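Local structure of cystathionine beta-lyase family protein, YNBB B.subtilis ortholog (3HVY) at the interface of chains A and B. The protein is a putative pyridoxal-phosphate-dependent cystathionine beta-lyase of the methionine gamma-lyase family, thought to be involved in aluminium resistance. Sequence-based numbering; all coordinates share one arbitrary frame. Chains: chain A/B, Cystathionine beta-lyase family protein, YNBB B.subtilis ortholog.

The interface of chains A and B. Residues chain A 68-71; chain B 385.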
ATOM      1  N   GLY A  68      10.785   5.414  -6.585  1.00 35.72           N
ATOM      2  CA  GLY A  68      11.546   6.411  -7.325  1.00 35.17           C
ATOM      3  C   GLY A  68      11.321   6.241  -8.806  1.00 37.69           C
ATOM      4  O   GLY A  68      10.202   6.070  -9.245  1.00 35.91           O
ATOM      5  N   TYR A  69      12.421   6.229  -9.545  1.00 39.23           N
ATOM      6  CA  TYR A  69      12.423   6.166 -11.013  1.00 42.43           C
ATOM      7  C   TYR A  69      11.780   4.922 -11.546  1.00 43.67           C
ATOM      8  O   TYR A  69      11.287   4.938 -12.675  1.00 44.32           O
ATOM      9  CB  TYR A  69      13.855   6.201 -11.567  1.00 41.71           C
ATOM     10  CG  TYR A  69      14.555   7.501 -11.340  1.00 43.33           C
ATOM     11  CD1 TYR A  69      13.843   8.691 -11.344  1.00 46.41           C
ATOM     12  CD2 TYR A  69      15.938   7.550 -11.162  1.00 48.55           C
ATOM     13  CE1 TYR A  69      14.473   9.903 -11.150  1.00 51.61           C
ATOM     14  CE2 TYR A  69      16.589   8.763 -10.971  1.00 46.92           C
ATOM     15  CZ  TYR A  69      15.840   9.943 -10.969  1.00 58.15           C
ATOM     16  OH  TYR A  69      16.417  11.183 -10.782  1.00 56.55           O
ATOM     17  N   GLY A  70      11.812   3.847 -10.754  1.00 42.41           N
ATOM     18  CA  GLY A  70      11.246   2.592 -11.186  1.00 45.76           C
ATOM     19  C   GLY A  70      12.105   1.938 -12.269  1.00 50.27           C
ATOM     20  O   GLY A  70      11.586   1.133 -13.058  1.00 52.28           O
ATOM     21  N   TYR A  71      13.407   2.244 -12.334  1.00 52.43           N
ATOM     22  CA  TYR A  71      14.264   1.544 -13.308  1.00 54.97           C
ATOM     23  C   TYR A  71      14.183   0.040 -13.070  1.00 51.35           C
ATOM     24  O   TYR A  71      14.249  -0.425 -11.918  1.00 46.02           O
ATOM     25  CB  TYR A  71      15.759   1.931 -13.232  1.00 60.41           C
ATOM     26  CG  TYR A  71      16.097   3.341 -13.652  1.00 66.51           C
ATOM     27  CD1 TYR A  71      15.456   3.950 -14.734  1.00 72.84           C
ATOM     28  CD2 TYR A  71      17.099   4.053 -12.985  1.00 73.23           C
ATOM     29  CE1 TYR A  71      15.780   5.249 -15.115  1.00 76.64           C
ATOM     30  CE2 TYR A  71      17.439   5.337 -13.363  1.00 79.10           C
ATOM     31  CZ  TYR A  71      16.776   5.938 -14.427  1.00 82.25           C
ATOM     32  OH  TYR A  71      17.115   7.232 -14.794  1.00 86.11           O
TER
ATOM     33  N   GLN B 385      14.586   4.691  -5.025  1.00 37.31           N
ATOM     34  CA  GLN B 385      15.473   4.554  -6.153  1.00 38.06           C
ATOM     35  C   GLN B 385      15.627   5.827  -6.915  1.00 37.34           C
ATOM     36  O   GLN B 385      14.663   6.389  -7.449  1.00 37.40           O
ATOM     37  CB  GLN B 385      15.022   3.434  -7.088  1.00 39.78           C
ATOM     38  CG  GLN B 385      16.054   3.144  -8.219  1.00 44.83           C
ATOM     39  CD  GLN B 385      15.373   2.484  -9.385  1.00 53.51           C
ATOM     40  OE1 GLN B 385      14.566   3.104 -10.060  1.00 50.10           O
ATOM     41  NE2 GLN B 385      15.644   1.199  -9.588  1.00 58.00           N
TER
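B:Gln385 lies along the A:Gly68-A:Tyr71 loop and grips its backbone with both its main-chain carbonyl and its side-chain amide. The side-chain amide pairs with both the backbone N-H and the carbonyl of A:Tyr71. Its carbonyl oxygen OE1 takes the N-H of A:Tyr71 N at 2.7 Å, with the donor in the carbonyl plane and on a lone pair, although the bond is bent at the hydrogen (140°). Its nitrogen NE2 gives a nearly straight bond to the carbonyl of A:Tyr71, NE2 to O 3.2 Å, and that oxygen sits in the plane of the amide. Held at both ends, the amide has its rotation and its O/N orientation fixed. CG of B:Gln385 stands anti to the backbone N (chi1 -173°), and the chain runs on extended, which carries the amide to A:Tyr71 while the main-chain O of B:Gln385 accepts a hydrogen bond from A:Tyr69 N (3.1 Å). A:Gly70 N also comes within 2.9 Å of OE1, but its N-H points away and makes no hydrogen bond.

The side chain of A:Tyr71 crosses that of B:Gln385 at about a right angle, its ring plane tilted 37° from the amide. The contact is made near the root of the tyrosine: CB lies 3.9 Å from the amide carbon CD. Within chain A, CB of A:Tyr69 rests over the centre of one face of this ring, where it probably helps to hold the ring. All the hydrogen bonds described here go to backbone atoms of chain A, in a loop ahead of helix 74-87, so the tyrosine side chains probably add mainly van der Waals contact. The two-fold symmetry repeats the contact with the chains exchanged, and it probably helps to join two subunits, as expected of this PLP-dependent family. On the A:Tyr69 side, CB approaches OE1 of B:Gln385 to 3.5 Å.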